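Side-chain contacts in putative nitrate transport protein (Thermoplasma volcanium, PDB 3MST), which is of unknown function but may be the solute-binding component of a nitrate or related transporter: residues Pro29-Phe32 / Pro33-Ile37; Lys207-Gly210 / Ile211-His214. All blocks are in the same frame, centred on the assembly; numbering follows the deposited sequence.

Contact 1: Pro29-Phe32 / Pro33-Ile37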
loop_
_atom_site.group_PDB
_atom_site.type_symbol
_atom_site.label_atom_id
_atom_site.label_comp_id
_atom_site.label_asym_id
_atom_site.label_seq_id
_atom_site.Cartn_x
_atom_site.Cartn_y
_atom_site.Cartn_z
ATOM N N PRO A 29 -4.143 -2.330 1.814
ATOM C CA PRO A 29 -4.703 -1.111 2.439
ATOM C C PRO A 29 -4.932 0.052 1.488
ATOM O O PRO A 29 -5.763 0.927 1.768
ATOM C CB PRO A 29 -3.691 -0.770 3.524
ATOM C CG PRO A 29 -3.118 -2.141 3.895
ATOM C CD PRO A 29 -2.987 -2.854 2.585
ATOM N N VAL A 30 -4.252 0.073 0.341
ATOM C CA VAL A 30 -4.523 1.134 -0.635
ATOM C C VAL A 30 -5.988 1.156 -1.061
ATOM O O VAL A 30 -6.506 2.196 -1.406
ATOM C CB VAL A 30 -3.606 1.036 -1.888
ATOM C CG1 VAL A 30 -3.986 -0.189 -2.768
ATOM C CG2 VAL A 30 -3.667 2.323 -2.716
ATOM N N SER A 31 -6.667 -0.002 -1.038
ATOM C CA SER A 31 -8.074 -0.069 -1.418
ATOM C C SER A 31 -9.063 0.423 -0.383
ATOM O O SER A 31 -10.219 0.678 -0.733
ATOM C CB SER A 31 -8.454 -1.504 -1.769
ATOM O OG SER A 31 -8.500 -2.348 -0.637
ATOM N N PHE A 32 -8.648 0.512 0.877
ATOM C CA PHE A 32 -9.621 0.593 1.951
ATOM C C PHE A 32 -10.500 1.839 1.859
ATOM O O PHE A 32 -11.707 1.721 2.126
ATOM C CB PHE A 32 -8.960 0.484 3.307
ATOM C CG PHE A 32 -8.296 -0.874 3.585
ATOM C CD1 PHE A 32 -8.419 -1.958 2.728
ATOM C CD2 PHE A 32 -7.553 -0.979 4.734
ATOM C CE1 PHE A 32 -7.774 -3.177 3.064
ATOM C CE2 PHE A 32 -6.904 -2.154 5.088
ATOM C CZ PHE A 32 -7.006 -3.246 4.238
ATOM N N PRO A 33 -9.975 3.022 1.498
ATOM C CA PRO A 33 -10.845 4.189 1.407
ATOM C C PRO A 33 -11.955 4.019 0.385
ATOM O O PRO A 33 -13.053 4.609 0.591
ATOM C CB PRO A 33 -9.880 5.327 1.040
ATOM C CG PRO A 33 -8.578 4.884 1.708
ATOM C CD PRO A 33 -8.567 3.401 1.354
ATOM N N LEU A 34 -11.751 3.260 -0.687
ATOM C CA LEU A 34 -12.826 3.043 -1.675
ATOM C C LEU A 34 -13.741 1.900 -1.243
ATOM O O LEU A 34 -14.962 1.965 -1.497
ATOM C CB LEU A 34 -12.266 2.835 -3.077
ATOM C CG LEU A 34 -11.510 4.092 -3.577
ATOM C CD1 LEU A 34 -10.918 3.826 -4.997
ATOM C CD2 LEU A 34 -12.370 5.368 -3.565
ATOM N N LEU A 35 -13.246 0.886 -0.518
ATOM C CA LEU A 35 -14.098 -0.180 -0.025
ATOM C C LEU A 35 -15.155 0.367 0.883
ATOM O O LEU A 35 -16.302 -0.059 0.826
ATOM C CB LEU A 35 -13.320 -1.256 0.756
ATOM C CG LEU A 35 -12.324 -2.099 -0.047
ATOM C CD1 LEU A 35 -11.726 -3.150 0.864
ATOM C CD2 LEU A 35 -12.978 -2.803 -1.277
ATOM N N VAL A 36 -14.784 1.275 1.758
ATOM C CA VAL A 36 -15.702 1.663 2.834
ATOM C C VAL A 36 -16.886 2.452 2.320
ATOM O O VAL A 36 -17.949 2.432 2.961
ATOM C CB VAL A 36 -15.011 2.379 4.002
ATOM C CG1 VAL A 36 -14.055 1.406 4.706
ATOM C CG2 VAL A 36 -14.288 3.697 3.612
ATOM N N ILE A 37 -16.714 3.183 1.219
ATOM C CA ILE A 37 -17.812 3.981 0.631
ATOM C C ILE A 37 -18.185 3.482 -0.769
ATOM O O ILE A 37 -18.771 4.224 -1.573
ATOM C CB ILE A 37 -17.502 5.484 0.631
ATOM C CG1 ILE A 37 -16.221 5.800 -0.163
ATOM C CG2 ILE A 37 -17.491 6.034 2.061
ATOM C CD1 ILE A 37 -16.094 7.283 -0.482
#
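Leu35 N donates to Ser31 O at 3.0 Å, in the carbonyl plane, and Val36 N to Phe32 O at 3.1 Å; these two bonds run from the first turn of helix 32-36 back to the residues that start it. Leu34 N adds a weak bond to the same Ser31 O, so one carbonyl serves two amides where the 3-10 turn 29-31 passes into the helix. Pro33, whose nitrogen has no hydrogen to give, sits in the first turn, and its CD lies 3.6 Å from Val30 O.

Ser31 and Leu35 meet one turn apart. Leu35 carries its CG beside the backbone N (chi1 -66°) and extends its CD1 back along the helix, to 3.6 Å from Ser31 OG. That hydroxyl is hydrogen-bonded chiefly to Gly28 O, with Pro25 O a second partner, so its one hydrogen can at best be shared. The same Leu35 CD1 approaches Phe32 CD1 obliquely at 4.0 Å. Over the centre of one face of the Phe32 ring lies Pro29 CA, 3.4 Å above the plane, so the phenyl is turned back over the preceding 3-10 turn. Val36 CG1 rests 3.5 Å from Phe32 O.

In this buried helix start, backbone pairing, the serine's bonding to the preceding loop, and Tyr175 and Lys196, bonded to Val30 O and Leu35 O, satisfy polar atoms, while one methyl of Leu35 touches both hydroxyl and aromatic ring.

Contact 2: Lys207-Gly210 / Ile211-His214; sequences KIIG and IYGH
Ile209 O is held by a water that donates to it at 2.7 Å and in turn accepts from Gly213 N at 2.9 Å, joining the carbonyl of Ile209 to the amide four residues on. The direct bond across the turn is Ile211 N to Ile208 O, 3.0 Å long and fairly straight at the hydrogen (158°), although the donor stands above the carbonyl plane, 47° out of it. Gly213, with positive phi, then lets the chain turn away.

Tyr212 folds back over this turn. With CG beside the backbone N (chi1 -66°), its ring runs back toward Ile208, and the two side chains approach at a slant. Ile208 CD1, at the end of an extended branch, comes 3.4 Å from Tyr212 OH. Ile208 O lies over one face of the ring, 4.1 Å above the plane and displaced toward the rim. At the CD2 side, Ile209 O approaches obliquely to 3.4 Å from Tyr212 CD2. Cutting Tyr212 back to an alanine is likely to take the phenol from Ile208 CD1 and open a gap beside the carbonyls of Ile208 and Ile209. Ile211 lies alongside Ile208 more loosely, its CD1 4.3 Å from Ile208 CB.

Ile209 points its CB away from segment 211-214 and packs against Ile182 of helix 169-184 and Ala189 and Ile193 of helix 186-197. Backbone hydrogen bonding joins Tyr212 to Asp79, in the loop between strands 71-77 and 81-85, and His214 rests on Tyr175 and Ile179 of helix 169-184, just before the chain enters strand 215-217 at an outer position of the six-stranded sheet.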
loop_
_atom_site.group_PDB
_atom_site.type_symbol
_atom_site.label_atom_id
_atom_site.label_comp_id
_atom_site.label_asym_id
_atom_site.label_seq_id
_atom_site.Cartn_x
_atom_site.Cartn_y
_atom_site.Cartn_z
ATOM N N LYS A 207 -8.002 -3.412 15.569
ATOM C CA LYS A 207 -6.787 -3.071 16.289
ATOM C C LYS A 207 -5.862 -2.175 15.491
ATOM O O LYS A 207 -5.200 -1.310 16.042
ATOM C CB LYS A 207 -6.034 -4.351 16.657
ATOM C CG LYS A 207 -4.762 -4.161 17.455
ATOM N N ILE A 208 -5.778 -2.395 14.181
ATOM C CA ILE A 208 -4.749 -1.728 13.366
ATOM C C ILE A 208 -5.226 -0.576 12.481
ATOM O O ILE A 208 -4.395 0.151 11.925
ATOM C CB ILE A 208 -3.946 -2.755 12.514
ATOM C CG1 ILE A 208 -4.744 -3.296 11.326
ATOM C CG2 ILE A 208 -3.348 -3.873 13.419
ATOM C CD1 ILE A 208 -4.008 -4.302 10.475
ATOM N N ILE A 209 -6.526 -0.393 12.350
ATOM C CA ILE A 209 -7.068 0.520 11.331
ATOM C C ILE A 209 -6.602 1.944 11.523
ATOM O O ILE A 209 -6.379 2.670 10.568
ATOM C CB ILE A 209 -8.613 0.424 11.219
ATOM C CG1 ILE A 209 -9.089 1.158 9.943
ATOM C CG2 ILE A 209 -9.281 0.869 12.547
ATOM C CD1 ILE A 209 -10.466 0.840 9.591
ATOM N N GLY A 210 -6.430 2.364 12.775
ATOM C CA GLY A 210 -6.003 3.736 13.039
ATOM C C GLY A 210 -4.561 4.079 12.715
ATOM O O GLY A 210 -4.158 5.244 12.705
ATOM N N ILE A 211 -3.746 3.038 12.497
ATOM C CA ILE A 211 -2.324 3.252 12.223
ATOM C C ILE A 211 -2.112 3.745 10.796
ATOM O O ILE A 211 -1.169 4.457 10.518
ATOM C CB ILE A 211 -1.486 1.974 12.490
ATOM C CG1 ILE A 211 -1.702 1.450 13.931
ATOM C CG2 ILE A 211 0.006 2.234 12.197
ATOM C CD1 ILE A 211 -1.134 0.050 14.183
ATOM N N TYR A 212 -2.941 3.318 9.859
ATOM C CA TYR A 212 -2.657 3.578 8.437
ATOM C C TYR A 212 -2.422 5.019 8.095
ATOM O O TYR A 212 -1.478 5.357 7.384
ATOM C CB TYR A 212 -3.785 3.020 7.580
ATOM C CG TYR A 212 -3.930 1.507 7.576
ATOM C CD1 TYR A 212 -2.874 0.671 7.229
ATOM C CD2 TYR A 212 -5.143 0.933 7.932
ATOM C CE1 TYR A 212 -3.019 -0.726 7.206
ATOM C CE2 TYR A 212 -5.297 -0.440 7.916
ATOM C CZ TYR A 212 -4.250 -1.283 7.534
ATOM O OH TYR A 212 -4.431 -2.641 7.540
ATOM N N GLY A 213 -3.309 5.908 8.551
ATOM C CA GLY A 213 -3.114 7.310 8.270
ATOM C C GLY A 213 -2.978 7.673 6.801
ATOM O O GLY A 213 -2.117 8.466 6.441
ATOM N N HIS A 214 -3.820 7.079 5.958
ATOM C CA HIS A 214 -3.777 7.341 4.519
ATOM C C HIS A 214 -3.706 8.823 4.206
ATOM O O HIS A 214 -4.489 9.615 4.753
ATOM C CB HIS A 214 -5.032 6.815 3.796
ATOM C CG HIS A 214 -5.219 5.324 3.806
ATOM N ND1 HIS A 214 -5.603 4.624 4.940
ATOM C CD2 HIS A 214 -5.168 4.429 2.795
ATOM C CE1 HIS A 214 -5.744 3.352 4.613
ATOM N NE2 HIS A 214 -5.476 3.205 3.320
HETATM O O HOH W 1 -5.938 5.226 9.683
#

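Contact 1 comes first along the chain, where the loop after strand 22-24 winds into helix 32-36; contact 2 opens much later, where helix 202-208 gives way to the loop before strand 215-217. Each closes a local turn, and the two are in series, neither nested nor crossed. Even so they touch in space, their centres about 12 Å apart. His214 NE2 probably hydrogen-bonds to Pro29 O at 2.8 Å, Pro33 CG packs on His214 CD2, and Tyr212 packs against both Pro29 and Phe32. Helices 169-184 and 186-197 receive side chains from both contacts, tying the early helix to the loop that leads into strand 215-217.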